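Local coordinates for protein alginate lyase, family PL7 (Zobellia galactanivorans, PDB 3ZPY) that probably cleaves alginate by beta-elimination through this catalytic domain, a beta-jelly roll of lyase family PL7, at residues W57-G65 and Q73-E81; Y216-Q224 and G236-H247. All coordinates share one frame; numbering follows the deposited sequence.

Contact 1. Residues W57-G65 and Q73-E81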
loop_
_atom_site.group_PDB
_atom_site.type_symbol
_atom_site.label_atom_id
_atom_site.label_comp_id
_atom_site.label_asym_id
_atom_site.label_seq_id
_atom_site.Cartn_x
_atom_site.Cartn_y
_atom_site.Cartn_z
ATOM N N TRP A 57 -6.525 -8.974 12.723
ATOM C CA TRP A 57 -5.858 -8.233 11.640
ATOM C C TRP A 57 -5.952 -9.046 10.324
ATOM O O TRP A 57 -6.079 -10.245 10.345
ATOM C CB TRP A 57 -4.347 -8.107 11.879
ATOM C CG TRP A 57 -3.897 -7.557 13.201
ATOM C CD1 TRP A 57 -3.649 -8.244 14.389
ATOM C CD2 TRP A 57 -3.691 -6.162 13.472
ATOM N NE1 TRP A 57 -3.231 -7.351 15.377
ATOM C CE2 TRP A 57 -3.232 -6.052 14.848
ATOM C CE3 TRP A 57 -3.731 -5.031 12.687
ATOM C CZ2 TRP A 57 -2.892 -4.835 15.410
ATOM C CZ3 TRP A 57 -3.380 -3.807 13.216
ATOM C CH2 TRP A 57 -2.938 -3.689 14.575
ATOM N N VAL A 58 -5.784 -8.372 9.221
ATOM C CA VAL A 58 -5.516 -8.992 7.903
ATOM C C VAL A 58 -4.069 -8.663 7.537
ATOM O O VAL A 58 -3.647 -7.506 7.622
ATOM C CB VAL A 58 -6.530 -8.558 6.817
ATOM C CG1 VAL A 58 -6.092 -9.063 5.434
ATOM C CG2 VAL A 58 -7.934 -9.062 7.192
ATOM N N TYR A 59 -3.348 -9.727 7.285
ATOM C CA TYR A 59 -1.873 -9.666 7.011
ATOM C C TYR A 59 -1.621 -9.709 5.540
ATOM O O TYR A 59 -2.306 -10.483 4.803
ATOM C CB TYR A 59 -1.249 -10.918 7.601
ATOM C CG TYR A 59 -1.277 -10.966 9.130
ATOM C CD1 TYR A 59 -2.438 -11.344 9.806
ATOM C CD2 TYR A 59 -0.116 -10.669 9.911
ATOM C CE1 TYR A 59 -2.494 -11.401 11.225
ATOM C CE2 TYR A 59 -0.202 -10.701 11.314
ATOM C CZ TYR A 59 -1.351 -11.058 11.952
ATOM O OH TYR A 59 -1.365 -11.123 13.360
ATOM N N PHE A 60 -0.743 -8.806 5.073
ATOM C CA PHE A 60 -0.287 -8.701 3.672
ATOM C C PHE A 60 1.142 -8.973 3.722
ATOM O O PHE A 60 1.941 -8.159 4.240
ATOM C CB PHE A 60 -0.535 -7.274 3.195
ATOM C CG PHE A 60 -2.008 -6.874 3.197
ATOM C CD1 PHE A 60 -2.649 -6.517 4.418
ATOM C CD2 PHE A 60 -2.744 -6.823 1.994
ATOM C CE1 PHE A 60 -4.017 -6.144 4.404
ATOM C CE2 PHE A 60 -4.072 -6.497 2.006
ATOM C CZ PHE A 60 -4.696 -6.094 3.191
ATOM N N LYS A 61 1.507 -10.157 3.151
ATOM C CA LYS A 61 2.900 -10.632 3.211
ATOM C C LYS A 61 3.438 -10.706 1.734
ATOM O O LYS A 61 2.823 -11.416 0.883
ATOM C CB LYS A 61 2.886 -12.091 3.870
ATOM C CG LYS A 61 4.274 -12.560 4.199
ATOM C CD LYS A 61 4.276 -13.847 4.992
ATOM C CE LYS A 61 5.649 -14.277 5.391
ATOM N NZ LYS A 61 5.575 -15.410 6.341
ATOM N N CYS A 62 4.508 -9.962 1.501
ATOM C CA CYS A 62 5.073 -9.882 0.135
ATOM C C CYS A 62 6.570 -10.079 0.214
ATOM O O CYS A 62 7.200 -9.719 1.217
ATOM C CB CYS A 62 4.625 -8.515 -0.513
ATOM S SG CYS A 62 4.997 -8.415 -2.261
ATOM N N TYR A 63 7.149 -10.626 -0.842
ATOM C CA TYR A 63 8.514 -11.114 -0.754
ATOM C C TYR A 63 9.379 -10.409 -1.773
ATOM O O TYR A 63 8.923 -10.146 -2.892
ATOM C CB TYR A 63 8.612 -12.657 -1.035
ATOM C CG TYR A 63 7.751 -13.454 -0.101
ATOM C CD1 TYR A 63 6.348 -13.498 -0.286
ATOM C CD2 TYR A 63 8.346 -14.234 0.925
ATOM C CE1 TYR A 63 5.514 -14.170 0.569
ATOM C CE2 TYR A 63 7.489 -14.952 1.807
ATOM C CZ TYR A 63 6.106 -14.979 1.536
ATOM O OH TYR A 63 5.280 -15.621 2.445
ATOM N N ARG A 64 10.608 -10.104 -1.365
ATOM C CA ARG A 64 11.643 -9.638 -2.308
ATOM C C ARG A 64 11.705 -10.637 -3.461
ATOM O O ARG A 64 11.721 -11.876 -3.259
ATOM C CB ARG A 64 12.984 -9.724 -1.531
ATOM C CG ARG A 64 14.218 -9.172 -2.281
ATOM C CD ARG A 64 15.440 -9.339 -1.376
ATOM N NE ARG A 64 16.605 -8.545 -1.820
ATOM C CZ ARG A 64 17.655 -9.017 -2.484
ATOM N NH1 ARG A 64 17.668 -10.242 -2.995
ATOM N NH2 ARG A 64 18.716 -8.239 -2.664
ATOM N N GLY A 65 11.718 -10.104 -4.705
ATOM C CA GLY A 65 11.894 -10.992 -5.893
ATOM C C GLY A 65 10.643 -11.811 -6.239
ATOM O O GLY A 65 10.749 -12.618 -7.121
ATOM N N GLN A 73 9.662 -5.085 -11.552
ATOM C CA GLN A 73 9.198 -3.923 -10.722
ATOM C C GLN A 73 8.886 -4.370 -9.336
ATOM O O GLN A 73 8.816 -5.576 -9.083
ATOM C CB GLN A 73 7.915 -3.272 -11.275
ATOM C CG GLN A 73 8.095 -2.928 -12.739
ATOM C CD GLN A 73 8.331 -1.462 -12.975
ATOM O OE1 GLN A 73 7.400 -0.662 -12.836
ATOM N NE2 GLN A 73 9.560 -1.099 -13.420
ATOM N N ASN A 74 8.678 -3.404 -8.453
ATOM C CA ASN A 74 8.372 -3.754 -7.087
ATOM C C ASN A 74 7.044 -4.524 -6.966
ATOM O O ASN A 74 6.000 -4.110 -7.527
ATOM C CB ASN A 74 8.313 -2.455 -6.253
ATOM C CG ASN A 74 9.687 -1.831 -6.020
ATOM O OD1 ASN A 74 10.647 -2.503 -5.713
ATOM N ND2 ASN A 74 9.760 -0.524 -6.172
ATOM N N PRO A 75 7.059 -5.635 -6.203
ATOM C CA PRO A 75 5.822 -6.439 -6.074
ATOM C C PRO A 75 4.905 -5.936 -4.922
ATOM O O PRO A 75 5.295 -5.137 -4.037
ATOM C CB PRO A 75 6.354 -7.839 -5.669
ATOM C CG PRO A 75 7.652 -7.526 -4.853
ATOM C CD PRO A 75 8.252 -6.294 -5.575
ATOM N N ARG A 76 3.663 -6.423 -4.935
ATOM C CA ARG A 76 2.724 -5.988 -3.878
ATOM C C ARG A 76 1.734 -7.069 -3.603
ATOM O O ARG A 76 1.459 -7.909 -4.485
ATOM C CB ARG A 76 1.940 -4.717 -4.313
ATOM C CG ARG A 76 1.019 -4.978 -5.531
ATOM C CD ARG A 76 0.434 -3.691 -6.088
ATOM N NE ARG A 76 1.351 -3.037 -7.022
ATOM C CZ ARG A 76 1.602 -1.720 -7.080
ATOM N NH1 ARG A 76 0.960 -0.860 -6.265
ATOM N NH2 ARG A 76 2.335 -1.277 -8.080
ATOM N N VAL A 77 1.147 -7.020 -2.402
ATOM C CA VAL A 77 -0.076 -7.726 -2.065
ATOM C C VAL A 77 -0.904 -6.640 -1.363
ATOM O O VAL A 77 -0.457 -6.095 -0.392
ATOM C CB VAL A 77 0.202 -8.892 -1.146
ATOM C CG1 VAL A 77 -1.130 -9.415 -0.616
ATOM C CG2 VAL A 77 1.047 -9.977 -1.805
ATOM N N GLU A 78 -2.011 -6.220 -1.937
ATOM C CA GLU A 78 -2.594 -4.910 -1.571
ATOM C C GLU A 78 -4.057 -4.826 -2.053
ATOM O O GLU A 78 -4.445 -5.575 -2.871
ATOM C CB GLU A 78 -1.652 -3.829 -2.187
ATOM C CG GLU A 78 -1.815 -2.438 -1.905
ATOM C CD GLU A 78 -0.839 -1.593 -2.642
ATOM O OE1 GLU A 78 -0.724 -1.606 -3.845
ATOM O OE2 GLU A 78 -0.456 -0.689 -1.977
ATOM N N LEU A 79 -4.795 -3.868 -1.502
ATOM C CA LEU A 79 -6.144 -3.572 -1.972
ATOM C C LEU A 79 -6.157 -2.316 -2.806
ATOM O O LEU A 79 -5.413 -1.336 -2.490
ATOM C CB LEU A 79 -7.047 -3.363 -0.737
ATOM C CG LEU A 79 -6.976 -4.453 0.334
ATOM C CD1 LEU A 79 -7.957 -4.091 1.448
ATOM C CD2 LEU A 79 -7.334 -5.784 -0.271
ATOM N N ARG A 80 -7.041 -2.341 -3.820
ATOM C CA ARG A 80 -7.269 -1.222 -4.705
ATOM C C ARG A 80 -8.690 -0.714 -4.537
ATOM O O ARG A 80 -9.608 -1.475 -4.757
ATOM C CB ARG A 80 -6.941 -1.684 -6.145
ATOM C CG ARG A 80 -6.929 -0.548 -7.205
ATOM C CD ARG A 80 -8.284 -0.279 -7.820
ATOM N NE ARG A 80 -8.062 0.487 -9.061
ATOM C CZ ARG A 80 -8.588 1.687 -9.359
ATOM N NH1 ARG A 80 -9.397 2.348 -8.533
ATOM N NH2 ARG A 80 -8.293 2.260 -10.501
ATOM N N GLU A 81 -8.858 0.549 -4.170
ATOM C CA GLU A 81 -10.200 1.109 -3.921
ATOM C C GLU A 81 -11.109 0.968 -5.108
ATOM O O GLU A 81 -10.715 1.341 -6.266
ATOM C CB GLU A 81 -10.070 2.578 -3.565
ATOM C CG GLU A 81 -11.374 3.172 -3.026
ATOM C CD GLU A 81 -11.387 4.676 -3.025
ATOM O OE1 GLU A 81 -10.328 5.298 -3.390
ATOM O OE2 GLU A 81 -12.479 5.266 -2.768
#

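Contact 2. Residues Y216-Q224 and G236-H247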
loop_
_atom_site.group_PDB
_atom_site.type_symbol
_atom_site.label_atom_id
_atom_site.label_comp_id
_atom_site.label_asym_id
_atom_site.label_seq_id
_atom_site.Cartn_x
_atom_site.Cartn_y
_atom_site.Cartn_z
ATOM N N TYR A 216 -7.207 7.301 -6.590
ATOM C CA TYR A 216 -7.829 6.255 -5.763
ATOM C C TYR A 216 -6.862 5.809 -4.657
ATOM O O TYR A 216 -5.634 6.030 -4.754
ATOM C CB TYR A 216 -8.215 5.021 -6.565
ATOM C CG TYR A 216 -7.123 4.358 -7.365
ATOM C CD1 TYR A 216 -6.788 4.807 -8.645
ATOM C CD2 TYR A 216 -6.413 3.272 -6.834
ATOM C CE1 TYR A 216 -5.805 4.143 -9.440
ATOM C CE2 TYR A 216 -5.442 2.636 -7.592
ATOM C CZ TYR A 216 -5.122 3.064 -8.841
ATOM O OH TYR A 216 -4.171 2.353 -9.599
ATOM N N PHE A 217 -7.439 5.286 -3.564
ATOM C CA PHE A 217 -6.606 4.788 -2.502
ATOM C C PHE A 217 -6.141 3.339 -2.777
ATOM O O PHE A 217 -6.850 2.557 -3.425
ATOM C CB PHE A 217 -7.418 4.763 -1.200
ATOM C CG PHE A 217 -7.652 6.139 -0.649
ATOM C CD1 PHE A 217 -6.584 6.913 -0.208
ATOM C CD2 PHE A 217 -8.940 6.636 -0.568
ATOM C CE1 PHE A 217 -6.832 8.175 0.353
ATOM C CE2 PHE A 217 -9.202 7.904 -0.003
ATOM C CZ PHE A 217 -8.137 8.639 0.482
ATOM N N LYS A 218 -4.981 3.030 -2.187
ATOM C CA LYS A 218 -4.520 1.595 -2.088
ATOM C C LYS A 218 -4.018 1.401 -0.700
ATOM O O LYS A 218 -3.481 2.340 -0.075
ATOM C CB LYS A 218 -3.480 1.179 -3.108
ATOM C CG LYS A 218 -3.777 1.531 -4.539
ATOM C CD LYS A 218 -2.845 0.766 -5.496
ATOM C CE LYS A 218 -3.306 -0.626 -5.707
ATOM N NZ LYS A 218 -2.349 -1.611 -6.199
ATOM N N VAL A 219 -4.097 0.141 -0.227
ATOM C CA VAL A 219 -3.593 -0.092 1.134
ATOM C C VAL A 219 -3.222 -1.561 1.241
ATOM O O VAL A 219 -3.909 -2.443 0.696
ATOM C CB VAL A 219 -4.645 0.302 2.235
ATOM C CG1 VAL A 219 -5.910 -0.575 2.166
ATOM C CG2 VAL A 219 -4.099 0.285 3.628
ATOM N N GLY A 220 -2.149 -1.840 1.976
ATOM C CA GLY A 220 -1.663 -3.228 1.958
ATOM C C GLY A 220 -0.138 -3.191 2.182
ATOM O O GLY A 220 0.417 -2.411 3.015
ATOM N N ASN A 221 0.534 -3.989 1.317
ATOM C CA ASN A 221 1.996 -4.121 1.376
ATOM C C ASN A 221 2.574 -4.058 -0.039
ATOM O O ASN A 221 2.558 -5.048 -0.762
ATOM C CB ASN A 221 2.370 -5.451 2.046
ATOM C CG ASN A 221 3.817 -5.598 2.300
ATOM O OD1 ASN A 221 4.623 -4.722 1.899
ATOM N ND2 ASN A 221 4.188 -6.703 2.920
ATOM N N TYR A 222 3.137 -2.893 -0.337
ATOM C CA TYR A 222 3.818 -2.641 -1.638
ATOM C C TYR A 222 5.254 -2.538 -1.276
ATOM O O TYR A 222 5.695 -1.554 -0.722
ATOM C CB TYR A 222 3.221 -1.329 -2.231
ATOM C CG TYR A 222 3.734 -0.895 -3.592
ATOM C CD1 TYR A 222 4.304 -1.785 -4.497
ATOM C CD2 TYR A 222 3.512 0.431 -3.958
ATOM C CE1 TYR A 222 4.744 -1.326 -5.730
ATOM C CE2 TYR A 222 3.927 0.884 -5.139
ATOM C CZ TYR A 222 4.512 -0.003 -6.057
ATOM O OH TYR A 222 4.933 0.391 -7.385
ATOM N N LEU A 223 6.067 -3.535 -1.650
ATOM C CA LEU A 223 7.525 -3.423 -1.305
ATOM C C LEU A 223 8.130 -2.334 -2.096
ATOM O O LEU A 223 7.623 -1.967 -3.187
ATOM C CB LEU A 223 8.273 -4.747 -1.568
ATOM C CG LEU A 223 7.756 -5.973 -0.813
ATOM C CD1 LEU A 223 8.721 -7.147 -1.002
ATOM C CD2 LEU A 223 7.513 -5.692 0.659
ATOM N N GLN A 224 9.225 -1.795 -1.573
ATOM C CA GLN A 224 10.011 -0.732 -2.201
ATOM C C GLN A 224 11.481 -1.061 -2.345
ATOM O O GLN A 224 11.966 -1.879 -1.588
ATOM C CB GLN A 224 9.750 0.667 -1.601
ATOM C CG GLN A 224 8.341 1.138 -1.778
ATOM C CD GLN A 224 8.120 1.665 -3.213
ATOM O OE1 GLN A 224 8.818 2.566 -3.622
ATOM N NE2 GLN A 224 7.233 1.056 -3.986
ATOM N N GLY A 236 8.383 -8.537 3.514
ATOM C CA GLY A 236 7.802 -7.566 4.445
ATOM C C GLY A 236 6.432 -8.065 4.875
ATOM O O GLY A 236 5.812 -8.918 4.214
ATOM N N LEU A 237 5.999 -7.577 6.056
ATOM C CA LEU A 237 4.736 -7.996 6.599
ATOM C C LEU A 237 4.034 -6.762 7.208
ATOM O O LEU A 237 4.595 -6.118 8.040
ATOM C CB LEU A 237 4.961 -9.060 7.663
ATOM C CG LEU A 237 3.696 -9.690 8.250
ATOM C CD1 LEU A 237 2.817 -10.378 7.203
ATOM C CD2 LEU A 237 3.994 -10.669 9.401
ATOM N N VAL A 238 2.843 -6.501 6.715
ATOM C CA VAL A 238 1.987 -5.387 7.113
ATOM C C VAL A 238 0.689 -6.027 7.607
ATOM O O VAL A 238 0.179 -7.004 7.039
ATOM C CB VAL A 238 1.655 -4.436 5.955
ATOM C CG1 VAL A 238 0.657 -3.401 6.398
ATOM C CG2 VAL A 238 2.910 -3.813 5.353
ATOM N N ARG A 239 0.133 -5.537 8.701
ATOM C CA ARG A 239 -1.160 -6.031 9.145
ATOM C C ARG A 239 -2.106 -4.818 9.413
ATOM O O ARG A 239 -1.671 -3.782 9.925
ATOM C CB ARG A 239 -1.001 -6.979 10.334
ATOM C CG ARG A 239 -0.442 -6.394 11.622
ATOM C CD ARG A 239 -0.318 -7.486 12.661
ATOM N NE ARG A 239 0.191 -7.038 13.907
ATOM C CZ ARG A 239 0.384 -7.834 14.942
ATOM N NH1 ARG A 239 0.015 -9.121 14.877
ATOM N NH2 ARG A 239 1.039 -7.337 15.981
ATOM N N ILE A 240 -3.390 -4.985 9.021
ATOM C CA ILE A 240 -4.356 -3.879 9.004
ATOM C C ILE A 240 -5.652 -4.320 9.696
ATOM O O ILE A 240 -6.119 -5.482 9.536
ATOM C CB ILE A 240 -4.608 -3.397 7.528
ATOM C CG1 ILE A 240 -3.290 -2.984 6.899
ATOM C CG2 ILE A 240 -5.685 -2.340 7.445
ATOM C CD1 ILE A 240 -3.283 -2.689 5.384
ATOM N N LYS A 241 -6.256 -3.344 10.356
ATOM C CA LYS A 241 -7.653 -3.518 10.797
ATOM C C LYS A 241 -8.343 -2.157 10.760
ATOM O O LYS A 241 -7.694 -1.127 10.507
ATOM C CB LYS A 241 -7.751 -4.087 12.217
ATOM C CG LYS A 241 -7.122 -3.311 13.328
ATOM C CD LYS A 241 -7.132 -4.148 14.623
ATOM C CE LYS A 241 -6.522 -3.343 15.710
ATOM N NZ LYS A 241 -6.660 -4.049 17.033
ATOM N N ASN A 242 -9.656 -2.087 11.036
ATOM C CA ASN A 242 -10.391 -0.853 11.162
ATOM C C ASN A 242 -10.216 0.032 9.917
ATOM O O ASN A 242 -9.855 1.242 10.051
ATOM C CB ASN A 242 -9.918 -0.058 12.434
ATOM C CG ASN A 242 -10.164 -0.791 13.679
ATOM O OD1 ASN A 242 -10.915 -1.740 13.713
ATOM N ND2 ASN A 242 -9.341 -0.458 14.672
ATOM N N LEU A 243 -10.393 -0.549 8.735
ATOM C CA LEU A 243 -10.212 0.119 7.449
ATOM C C LEU A 243 -11.544 0.743 7.039
ATOM O O LEU A 243 -12.569 0.075 7.008
ATOM C CB LEU A 243 -9.859 -0.964 6.412
ATOM C CG LEU A 243 -9.728 -0.442 4.953
ATOM C CD1 LEU A 243 -8.693 0.648 4.707
ATOM C CD2 LEU A 243 -9.423 -1.626 4.048
ATOM N N SER A 244 -11.474 1.991 6.621
ATOM C CA SER A 244 -12.604 2.582 5.911
ATOM C C SER A 244 -12.157 3.691 5.012
ATOM O O SER A 244 -11.145 4.344 5.273
ATOM C CB SER A 244 -13.616 3.126 6.908
ATOM O OG SER A 244 -13.098 4.241 7.563
ATOM N N VAL A 245 -12.922 3.907 3.947
ATOM C CA VAL A 245 -12.734 5.073 3.085
ATOM C C VAL A 245 -14.024 5.921 3.152
ATOM O O VAL A 245 -15.122 5.362 3.158
ATOM C CB VAL A 245 -12.382 4.666 1.650
ATOM C CG1 VAL A 245 -12.563 5.846 0.723
ATOM C CG2 VAL A 245 -10.930 4.286 1.593
ATOM N N THR A 246 -13.827 7.240 3.284
ATOM C CA THR A 246 -14.952 8.190 3.355
ATOM C C THR A 246 -14.750 9.238 2.271
ATOM O O THR A 246 -13.644 9.759 2.072
ATOM C CB THR A 246 -15.009 8.851 4.728
ATOM O OG1 THR A 246 -15.029 7.851 5.700
ATOM C CG2 THR A 246 -16.219 9.723 4.838
ATOM N N HIS A 247 -15.832 9.529 1.585
ATOM C CA HIS A 247 -15.875 10.606 0.588
ATOM C C HIS A 247 -17.002 11.532 0.913
ATOM O O HIS A 247 -18.183 11.050 1.076
ATOM C CB HIS A 247 -16.037 10.068 -0.863
ATOM C CG HIS A 247 -14.873 9.201 -1.291
ATOM N ND1 HIS A 247 -13.670 9.786 -1.620
ATOM C CD2 HIS A 247 -14.710 7.812 -1.391
ATOM C CE1 HIS A 247 -12.803 8.840 -2.000
ATOM N NE2 HIS A 247 -13.422 7.606 -1.803
#

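Contact 1. Residues W57-G65 and Q73-E81
Phe60 and Leu79 cross at about a right angle where strand 58-63 faces strand 76-81. The isobutyl branch of Leu79 meets the ring at its edge, with Leu79 CG 3.9 Å from Phe60 CE2. Next to it, Phe60 CD2 lies 4.0 Å from Val77 CG1 and 3.4 Å from the carbonyl atom Val77 O. The ring reaches these partners because its CG stands anti to the carbonyl carbon of Phe60 (chi1 -62°). With an alanine at Phe60, a gap would probably open beside Val77 and Leu79 would lose its aromatic neighbour.

Packing stays close toward Pro75. The sulfur of Cys62 lies alongside the proline, with Cys62 SG 3.7 Å from Pro75 CB. Val77 CG2 sits against strand 58-63, 3.5 Å from Lys61 O and 4.1 Å from Cys62 CB.

The side of strand 76-81 turned away from strand 58-63 is polar and adds little to this contact. Arg76, partly exposed, donates from NH1 to OE1 of buried Glu78 at 3.0 Å in a salt bridge, with the oxygen in the guanidinium plane. The same oxygen also pairs with Lys218. The partly exposed Lys61 leaves its strand on the side away from segment 73-81.

The two strands belong to different sheets and run roughly antiparallel, at 152°. Strand 58-63 lies between strands 51-53 and 235-247. Strand 76-83 lies between strand 15-21 and strands 216-219 and 221-223.

Contact 2. Residues Y216-Q224 and G236-H247
Val219 and Ile240 meet between the two sheets of the beta-jelly roll, the fold of family PL7 alginate lyases. Segment 216-224 bends sharply at Gly220, and segment 236-247 does so at Asn242. Strands 216-219 and 243-247 run almost antiparallel, at 171°, with axes 9.9 Å apart.

Apolar side chains meet at three places. Val219 uses its two methyls for two partners. Its CG2 lies 3.5 Å from Ile240 CD1, while its CG1 reaches tip to tip toward Leu243, 4.0 Å from Leu243 CD1. CG1 is wedged between the backbone N and the carbonyl carbon (chi1 64°), which turns CG2 to Ile240. Toward the chain end, Phe217 crosses Val245 obliquely. Val245 has two conformers, so which methyl meets the ring is uncertain. Met99 and Trp101 of strand 96-107 also pack against Val219.

Side chains also meet backbone. At the bend, Val238 CG1 lies 3.5 Å from Gly220 O, and the Ile240 CD1 methyl comes up to Gly220 N. The backbone angles of Gly220 would press a side chain against the preceding carbonyl. Gly236 is tight in another way: a side chain there would run into Leu223 CD2.

The polar groups lie at the two ends. His247 sits beside the Phe217 ring, and its NE2 is hydrogen-bonded to Glu81. At the other end, buried Asn221 lays its amide against Val238, with Asn221 CG 3.7 Å from Val238 CG2. CG anti to the backbone N (chi1 -173°) carries the amide toward strand 236-241. Its ND2 donates to Phe60 O, and Asn221 ND2 is also 3.0 Å from Gly236 O.

Both segments of contact 1 precede both of contact 2 in the chain, and the centres of the two contacts are about 9 Å apart. Both join the same two antiparallel sheets. Strands 58-63 and 235-247 are neighbours in one sheet; strand 76-83 pairs with 216-219 and 221-223 in the other. The two contacts are thus adjacent slices of one sandwich core. They also touch directly: Leu79 N lies 2.8 Å from Val219 O, a probable backbone hydrogen bond. Early and late parts of the chain are therefore packed together in the catalytic domain, with strand 235-247, the last of the chain, lying between strands 58-63 and 96-107.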